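Local coordinates for SusD superfamily protein (Bacteroides vulgatus, PDB 3MYV) that probably binds polysaccharide at the outer membrane, as SusD-family lipoproteins do when they capture glycans for import, at residues 25-28 against 32-35; 36-41 against 327-332; 265-268 against 273-276; 311-314 against 319-322. One frame throughout, in Å; residues are numbered along the deposited sequence.

Contact 1: residues 25-28 against 32-35; sequences DLMS and YYGA. With EDO (1,2-ethanediol), chain I.
Met27 offers its backbone carbonyl to the loop that follows its helix, and Tyr33 takes it. Tyr33 N donates to Met27 O over 2.9 Å. The nitrogen stands almost straight out from the carbonyl, at a C=O...N angle of 174°, although the N-H itself is bent to 143°. Close by, Gly34 CA packs on Ser28 O at 3.3 Å. Ser28 OG turns back instead, donating to Asp25 O at 2.7 Å, which ties the hydroxyl back to the helical turn before it.

The Tyr33-Met27 bond closes a tight corner between helix 13-27 and helix 36-43. Tyr32 to Ala35 form a type I beta turn, and Ala35 is the N-cap of helix 36-43. The corner belongs to the helical part of the SusD fold.

The apolar packing centres on Met27, deposited as selenomethionine. With its CG swung anti to the backbone N (chi1 -168°), the chain runs beside Tyr33 and points the same way. Met27 CG lies at the edge of the Tyr33 ring, 3.6 Å from CD2. The same Met27 CG is 3.9 Å from Tyr32 CD2. Met27 SE makes an oblique Met-aromatic contact, 5.1 Å from the Tyr33 ring centroid. The tyrosines also pack on each other, Tyr33 CD2 sitting over the centre of one face of the Tyr32 ring.

At the polar ends, both hydroxyls bond to Asp123 OD2 of helix 103-128, so one carboxylate oxygen gathers two phenols. Tyr33 OH also accepts from ethanediol O2 at 2.8 Å. That ethanediol is held by Arg126 and Arg198 as well.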
# COMPACT_ATOMS: atom_id res chain seq x y z
N ASP A 25 -11.55 5.90 10.20
CA ASP A 25 -11.29 5.43 11.56
C ASP A 25 -11.06 3.90 11.57
O ASP A 25 -10.13 3.43 12.18
CB ASP A 25 -12.43 5.79 12.54
CG ASP A 25 -12.54 7.28 12.81
OD1 ASP A 25 -11.58 8.02 12.54
OD2 ASP A 25 -13.61 7.70 13.28
N LEU A 26 -11.92 3.14 10.88
CA LEU A 26 -11.78 1.70 10.84
C LEU A 26 -10.48 1.30 10.13
O LEU A 26 -9.79 0.34 10.51
CB LEU A 26 -12.99 1.06 10.11
CG LEU A 26 -14.30 1.12 10.88
CD1 LEU A 26 -15.56 0.87 9.98
CD2 LEU A 26 -14.23 0.13 12.06
N MSE A 27 -10.17 2.02 9.08
CA MSE A 27 -9.01 1.70 8.24
C MSE A 27 -7.69 1.93 8.98
O MSE A 27 -6.67 1.25 8.72
CB MSE A 27 -9.07 2.58 6.99
CG MSE A 27 -8.15 2.19 5.93
SE MSE A 27 -8.35 3.30 4.26
CE MSE A 27 -10.02 3.81 4.43
N SER A 28 -7.71 2.86 9.93
CA SER A 28 -6.50 3.21 10.71
C SER A 28 -6.10 2.17 11.76
O SER A 28 -5.06 2.31 12.41
CB SER A 28 -6.74 4.53 11.42
OG SER A 28 -7.59 4.32 12.52
N TYR A 32 -5.10 -3.22 9.89
CA TYR A 32 -5.15 -2.86 8.46
C TYR A 32 -4.09 -1.78 8.15
O TYR A 32 -2.90 -2.11 8.13
CB TYR A 32 -6.60 -2.50 8.06
CG TYR A 32 -6.88 -2.33 6.56
CD1 TYR A 32 -6.03 -2.86 5.58
CD2 TYR A 32 -8.04 -1.67 6.13
CE1 TYR A 32 -6.30 -2.69 4.20
CE2 TYR A 32 -8.33 -1.51 4.77
CZ TYR A 32 -7.45 -2.01 3.81
OH TYR A 32 -7.73 -1.87 2.47
N TYR A 33 -4.46 -0.52 7.96
CA TYR A 33 -3.48 0.51 7.59
C TYR A 33 -2.75 1.19 8.77
O TYR A 33 -1.90 2.07 8.57
CB TYR A 33 -4.12 1.53 6.64
CG TYR A 33 -4.04 1.10 5.19
CD1 TYR A 33 -2.81 1.01 4.54
CD2 TYR A 33 -5.18 0.75 4.48
CE1 TYR A 33 -2.71 0.61 3.23
CE2 TYR A 33 -5.09 0.33 3.15
CZ TYR A 33 -3.84 0.27 2.54
OH TYR A 33 -3.72 -0.14 1.24
N GLY A 34 -3.05 0.78 9.99
CA GLY A 34 -2.24 1.19 11.13
C GLY A 34 -0.90 0.48 11.24
O GLY A 34 0.02 1.01 11.89
N ALA A 35 -0.79 -0.69 10.62
CA ALA A 35 0.44 -1.49 10.67
C ALA A 35 0.45 -2.70 9.72
O ALA A 35 1.39 -2.88 8.95
CB ALA A 35 0.69 -1.99 12.12
C1 EDO I . 0.34 0.36 0.97
O1 EDO I . 1.12 -0.49 0.13
C2 EDO I . -0.43 1.39 0.14
O2 EDO I . -1.68 0.84 -0.39

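Contact 2: residues 36-41 against 327-332; sequences AMFAYG and CNNVVL. With EDO (1,2-ethanediol), chain E.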
# COMPACT_ATOMS: atom_id res chain seq x y z
N ALA A 36 -0.57 -3.55 9.79
CA ALA A 36 -0.50 -4.88 9.13
C ALA A 36 -0.21 -4.83 7.63
O ALA A 36 0.53 -5.67 7.13
CB ALA A 36 -1.76 -5.72 9.39
N MSE A 37 -0.80 -3.88 6.91
CA MSE A 37 -0.62 -3.81 5.44
C MSE A 37 0.87 -3.61 5.09
O MSE A 37 1.38 -4.18 4.12
CB MSE A 37 -1.43 -2.66 4.82
CG MSE A 37 -2.66 -2.99 4.04
SE MSE A 37 -2.79 -4.56 2.96
CE MSE A 37 -1.04 -4.84 2.30
N PHE A 38 1.57 -2.86 5.92
CA PHE A 38 2.95 -2.51 5.70
C PHE A 38 3.83 -3.66 6.09
O PHE A 38 4.77 -3.97 5.38
CB PHE A 38 3.30 -1.23 6.44
CG PHE A 38 2.42 -0.07 6.05
CD1 PHE A 38 2.56 0.52 4.81
CD2 PHE A 38 1.43 0.38 6.89
CE1 PHE A 38 1.73 1.55 4.43
CE2 PHE A 38 0.60 1.41 6.52
CZ PHE A 38 0.74 2.00 5.29
N ALA A 39 3.51 -4.31 7.20
CA ALA A 39 4.23 -5.53 7.59
C ALA A 39 4.19 -6.52 6.44
O ALA A 39 5.17 -7.17 6.10
CB ALA A 39 3.62 -6.12 8.84
N TYR A 40 3.02 -6.62 5.84
CA TYR A 40 2.77 -7.61 4.79
C TYR A 40 3.61 -7.29 3.55
O TYR A 40 4.37 -8.12 3.06
CB TYR A 40 1.27 -7.62 4.46
CG TYR A 40 0.83 -8.79 3.62
CD1 TYR A 40 0.97 -8.77 2.25
CD2 TYR A 40 0.28 -9.93 4.22
CE1 TYR A 40 0.56 -9.86 1.45
CE2 TYR A 40 -0.11 -11.02 3.44
CZ TYR A 40 0.04 -10.97 2.06
OH TYR A 40 -0.35 -12.06 1.31
N GLY A 41 3.50 -6.05 3.08
CA GLY A 41 4.23 -5.61 1.89
C GLY A 41 5.75 -5.53 1.99
O GLY A 41 6.45 -5.73 1.00
N CYS A 327 2.87 8.58 14.70
CA CYS A 327 3.22 8.68 13.27
C CYS A 327 2.06 8.30 12.37
O CYS A 327 1.41 7.29 12.61
CB CYS A 327 4.40 7.78 12.91
SG CYS A 327 5.96 8.32 13.67
N ASN A 328 1.85 9.10 11.33
CA ASN A 328 0.92 8.84 10.25
C ASN A 328 1.56 7.87 9.24
O ASN A 328 2.77 7.92 9.00
CB ASN A 328 0.56 10.16 9.55
CG ASN A 328 -0.28 11.09 10.39
OD1 ASN A 328 -0.49 10.86 11.60
ND2 ASN A 328 -0.80 12.16 9.76
N ASN A 329 0.78 6.99 8.65
CA ASN A 329 1.29 6.07 7.64
C ASN A 329 0.83 6.55 6.28
O ASN A 329 -0.38 6.70 6.01
CB ASN A 329 0.79 4.66 7.89
CG ASN A 329 1.22 4.10 9.23
OD1 ASN A 329 2.29 4.45 9.76
ND2 ASN A 329 0.39 3.23 9.79
N VAL A 330 1.79 6.88 5.44
CA VAL A 330 1.54 7.27 4.06
C VAL A 330 0.97 6.11 3.28
O VAL A 330 1.51 5.01 3.35
CB VAL A 330 2.83 7.67 3.34
CG1 VAL A 330 2.57 7.84 1.82
CG2 VAL A 330 3.38 8.91 3.93
N VAL A 331 -0.09 6.35 2.50
CA VAL A 331 -0.71 5.35 1.65
C VAL A 331 -0.51 5.66 0.16
O VAL A 331 -0.24 4.77 -0.63
CB VAL A 331 -2.21 5.24 2.00
CG1 VAL A 331 -2.96 4.21 1.10
CG2 VAL A 331 -2.42 4.84 3.49
N LEU A 332 -0.67 6.93 -0.22
CA LEU A 332 -0.47 7.40 -1.59
C LEU A 332 0.28 8.72 -1.57
O LEU A 332 -0.20 9.72 -1.03
CB LEU A 332 -1.83 7.58 -2.27
CG LEU A 332 -2.72 6.35 -2.44
CD1 LEU A 332 -4.22 6.78 -2.52
CD2 LEU A 332 -2.29 5.56 -3.68
C1 EDO E . 4.17 3.85 5.77
O1 EDO E . 3.84 3.99 4.37
C2 EDO E . 5.17 4.91 6.19
O2 EDO E . 4.53 6.19 6.28
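Phe38 carries this contact for segment 36-41 of helix 36-43, its ring reaching Asn329 and the backbone of Val330. Just before it, Met37 turns to helix 103-128, where it packs on Asp123 and Cys127. At Phe38, CG lies anti to the carbonyl carbon (chi1 -57°), which sends the ring toward the strand. Phe38 CE2 touches Asn329 CB at 3.5 Å. The ring and the Asn329 amide are steeply inclined, their planes 68° apart. Asn329 ND2 bonds to Tyr33 O, which fixes the amide. The far end of the ring meets a backbone oxygen, Phe38 CE1 lying 3.6 Å from Val330 O. An ethanediol, probably from the crystallisation liquor, covers one face of the ring, its C1 offset toward the rim. It bonds to Val330 twice: Val330 N donates to its O2 at 2.9 Å, and its O1 donates to Val330 O at 2.7 Å. With alanine here, Asn329 CB would probably face a gap and the ethanediol would lose its aromatic wall. Further on, Tyr40 packs on Cys127. The helix thus lies between helix 103-128 and strand 329-333, which pairs antiparallel with strand 248-252 and bulges where Val331 and Leu332 both face Phe250.

Contact 3: residues 265-268 against 273-276; sequences WGYL and GYQK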
# COMPACT_ATOMS: atom_id res chain seq x y z
N TRP A 265 2.67 1.12 13.20
CA TRP A 265 3.86 0.83 12.39
C TRP A 265 5.09 1.63 12.85
O TRP A 265 6.20 1.09 12.91
CB TRP A 265 3.55 1.16 10.93
CG TRP A 265 4.52 0.69 9.86
CD1 TRP A 265 4.97 1.44 8.82
CD2 TRP A 265 5.08 -0.62 9.68
NE1 TRP A 265 5.78 0.69 8.00
CE2 TRP A 265 5.85 -0.58 8.49
CE3 TRP A 265 4.99 -1.83 10.37
CZ2 TRP A 265 6.54 -1.68 8.02
CZ3 TRP A 265 5.68 -2.93 9.89
CH2 TRP A 265 6.44 -2.85 8.73
N GLY A 266 4.89 2.90 13.20
CA GLY A 266 5.96 3.74 13.71
C GLY A 266 6.64 3.23 14.96
O GLY A 266 7.85 3.34 15.10
N TYR A 267 5.88 2.64 15.86
CA TYR A 267 6.45 2.09 17.08
C TYR A 267 7.00 0.69 16.89
O TYR A 267 8.03 0.34 17.46
CB TYR A 267 5.42 2.14 18.21
CG TYR A 267 5.96 2.02 19.60
CD1 TYR A 267 6.17 0.78 20.20
CD2 TYR A 267 6.20 3.16 20.38
CE1 TYR A 267 6.62 0.67 21.52
CE2 TYR A 267 6.66 3.06 21.67
CZ TYR A 267 6.86 1.81 22.26
OH TYR A 267 7.30 1.72 23.59
N LEU A 268 6.36 -0.09 16.02
CA LEU A 268 6.85 -1.45 15.74
C LEU A 268 8.21 -1.46 15.05
O LEU A 268 9.05 -2.30 15.36
CB LEU A 268 5.85 -2.20 14.87
CG LEU A 268 4.47 -2.43 15.46
CD1 LEU A 268 3.60 -3.08 14.35
CD2 LEU A 268 4.54 -3.30 16.69
N GLY A 273 11.30 1.17 20.31
CA GLY A 273 9.89 0.81 20.52
C GLY A 273 9.80 -0.70 20.68
O GLY A 273 10.40 -1.26 21.58
N TYR A 274 9.10 -1.38 19.77
CA TYR A 274 9.00 -2.82 19.90
C TYR A 274 9.99 -3.60 19.02
O TYR A 274 10.03 -4.83 19.05
CB TYR A 274 7.55 -3.29 19.73
CG TYR A 274 6.82 -3.49 21.06
CD1 TYR A 274 7.35 -4.31 22.04
CD2 TYR A 274 5.60 -2.86 21.32
CE1 TYR A 274 6.71 -4.51 23.25
CE2 TYR A 274 4.93 -3.08 22.53
CZ TYR A 274 5.49 -3.91 23.50
OH TYR A 274 4.88 -4.13 24.72
N GLN A 275 10.80 -2.89 18.24
CA GLN A 275 11.97 -3.51 17.59
C GLN A 275 11.62 -4.77 16.80
O GLN A 275 12.31 -5.77 16.89
CB GLN A 275 13.03 -3.80 18.65
CG GLN A 275 14.48 -3.97 18.18
CD GLN A 275 15.39 -4.27 19.36
OE1 GLN A 275 15.51 -5.42 19.77
NE2 GLN A 275 15.98 -3.23 19.94
N LYS A 276 10.55 -4.69 16.00
CA LYS A 276 10.00 -5.84 15.31
C LYS A 276 10.69 -6.20 14.02
O LYS A 276 10.54 -7.34 13.53
CB LYS A 276 8.52 -5.66 15.01
CG LYS A 276 7.62 -5.48 16.26
CD LYS A 276 7.70 -6.63 17.27
CE LYS A 276 6.48 -6.63 18.22
NZ LYS A 276 6.60 -7.75 19.23
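Tyr267 lays one face of its ring over the backbone of Gly273. Gly273 CA stands 3.7 Å from the Tyr267 ring centroid, offset toward the rim, a CH-pi contact. The ring gets there because CG is anti to the backbone N (chi1 -161°), which carries it out over the returning loop. Tyr274 meets the same ring obliquely, Tyr267 CE1 lying 3.7 Å from Tyr274 CD2. Tyr274 was modelled in two conformers, so this second contact is less certain. A serine in place of Tyr267 would probably leave Gly273 CA without its aromatic cover.

The motif is a short helix, 265-268, whose last carbonyls are met by the loop that folds back before strand 277-279. Tyr274 N donates to Tyr267 O at 3.1 Å, a straight bond (169°) although the nitrogen sits above the carbonyl plane. Lys276 N donates to Leu268 O at 2.9 Å, nearly in line with that carbonyl.

Leu268 and Lys276 slant across each other. Leu268 CD2 touches Lys276 CG at 3.8 Å, so the aliphatic part of the lysine does the packing. A bend at chi2 (-58°) then turns the chain, and its NZ bonds to Ser54 O. Tyr267 also packs on Leu325, a residue of the sodium site; the ion lies about 8 Å from the Tyr267 side chain.

Contact 4: residues 311-314 against 319-322; sequences WLYK and DLKT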
# COMPACT_ATOMS: atom_id res chain seq x y z
N TRP A 311 18.19 -0.49 11.18
CA TRP A 311 16.75 -0.36 11.28
C TRP A 311 16.33 0.87 10.52
O TRP A 311 17.15 1.73 10.19
CB TRP A 311 16.26 -0.34 12.75
CG TRP A 311 16.69 0.78 13.63
CD1 TRP A 311 17.88 0.86 14.32
CD2 TRP A 311 15.94 1.95 14.00
NE1 TRP A 311 17.91 2.00 15.07
CE2 TRP A 311 16.73 2.68 14.89
CE3 TRP A 311 14.68 2.45 13.64
CZ2 TRP A 311 16.31 3.92 15.43
CZ3 TRP A 311 14.26 3.64 14.19
CH2 TRP A 311 15.07 4.37 15.07
N LEU A 312 15.05 0.92 10.19
CA LEU A 312 14.53 1.93 9.29
C LEU A 312 13.86 3.01 10.13
O LEU A 312 12.84 2.78 10.77
CB LEU A 312 13.51 1.37 8.31
CG LEU A 312 12.94 2.39 7.32
CD1 LEU A 312 14.04 2.91 6.39
CD2 LEU A 312 11.75 1.75 6.52
N TYR A 313 14.43 4.20 10.07
CA TYR A 313 13.91 5.32 10.78
C TYR A 313 13.22 6.29 9.81
O TYR A 313 13.60 7.45 9.61
CB TYR A 313 15.04 5.96 11.58
CG TYR A 313 14.58 6.96 12.60
CD1 TYR A 313 13.33 6.86 13.22
CD2 TYR A 313 15.42 7.99 12.99
CE1 TYR A 313 12.93 7.74 14.18
CE2 TYR A 313 15.01 8.93 13.96
CZ TYR A 313 13.77 8.79 14.54
OH TYR A 313 13.36 9.68 15.50
N LYS A 314 12.16 5.77 9.20
CA LYS A 314 11.35 6.51 8.27
C LYS A 314 10.14 7.15 8.95
O LYS A 314 9.63 8.15 8.47
CB LYS A 314 10.94 5.62 7.08
CG LYS A 314 10.03 6.29 6.09
CD LYS A 314 9.80 5.45 4.85
CE LYS A 314 10.70 5.80 3.71
NZ LYS A 314 10.45 5.05 2.39
N ASP A 319 12.38 12.82 18.99
CA ASP A 319 13.56 12.35 19.71
C ASP A 319 14.06 11.01 19.15
O ASP A 319 13.29 10.03 19.11
CB ASP A 319 13.22 12.19 21.21
CG ASP A 319 14.43 11.77 22.08
OD1 ASP A 319 15.56 12.19 21.76
OD2 ASP A 319 14.26 11.04 23.09
N LEU A 320 15.33 10.96 18.70
CA LEU A 320 15.89 9.71 18.10
C LEU A 320 15.61 8.49 18.97
O LEU A 320 15.20 7.43 18.45
CB LEU A 320 17.41 9.81 17.84
CG LEU A 320 18.17 8.51 17.40
CD1 LEU A 320 17.72 7.96 16.03
CD2 LEU A 320 19.71 8.68 17.41
N LYS A 321 15.82 8.62 20.28
CA LYS A 321 15.78 7.44 21.16
C LYS A 321 14.48 7.24 21.96
O LYS A 321 14.45 6.47 22.94
CB LYS A 321 17.03 7.37 22.02
CG LYS A 321 18.33 7.48 21.16
CD LYS A 321 19.53 6.78 21.77
CE LYS A 321 20.82 6.99 20.93
NZ LYS A 321 21.98 6.27 21.55
N THR A 322 13.41 7.88 21.50
CA THR A 322 12.05 7.60 21.96
C THR A 322 11.21 7.21 20.75
O THR A 322 11.15 7.96 19.78
CB THR A 322 11.44 8.85 22.65
OG1 THR A 322 12.29 9.21 23.74
CG2 THR A 322 10.04 8.57 23.18
O HOH W 1 12.92 7.39 17.59
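Leu320 sets its CD1 methyl against Tyr313 and Trp311, joining a type I beta turn to the end of a strand. The turn runs from Asp319 to Thr322. The strand, 307-312, pairs antiparallel with 299-304 in a two-stranded sheet, and Tyr313 follows directly after it.

The tight part is apolar and small. Leu320 CD1 approaches the Tyr313 ring obliquely, 3.5 Å from CE2. The same methyl is 3.8 Å from Tyr313 CD2. Trp311 stands further back, its CZ2 at 4.3 Å from Leu320 CD1. Both contacting chains swing CG anti to the backbone N (chi1 172° at Leu320, -167° at Tyr313), which brings methyl and ring together. The two aromatic residues are buried and belong to the strand side. The Trp311 ring also meets that of Trp271, and both Tyr313 and Leu320 touch Glu300 of the neighbouring strand.

The turn side is looser and faces solvent. Tyr313 OH comes within 3.6 Å of Leu320 CA. A water lies beyond it, with a weak bond to Tyr313 OH at 3.1 Å. The water is near the carbonyls of Leu320 and Thr322 too, but it cannot serve all the oxygens around it, and its very short approach to Leu320 O is doubtful. Gly317 N adds another weak bond to the phenol. Within the turn the grip is firmer. Thr322 N donates to Asp319 O at 3.2 Å. Thr322 OG1 donates to Asp319 OD2 at 2.8 Å, arriving on the anti side of the carboxylate.

In the fold
Contacts 1 and 2 are buried; contact 3 is at the surface and contact 4 is half buried. Contacts 1 and 2 touch directly, since the loop 32-35 leads into helix 36-43: Tyr32 O lies 3.0 Å from Met37 N. Trp265 joins contact 3 to both: its N lies 3.0 Å from Gly34 O, and its ring stacks with that of Phe38. Contact 4 touches none of the others; its centre is about 10 Å from that of contact 3. Buried contact 1 and surface contact 3 fasten short returns with the same kind of backbone bond. Contact 2 joins distant parts of the chain by packing; contact 4 sets one leucine methyl against two aromatic rings, beside a weakly bonded water.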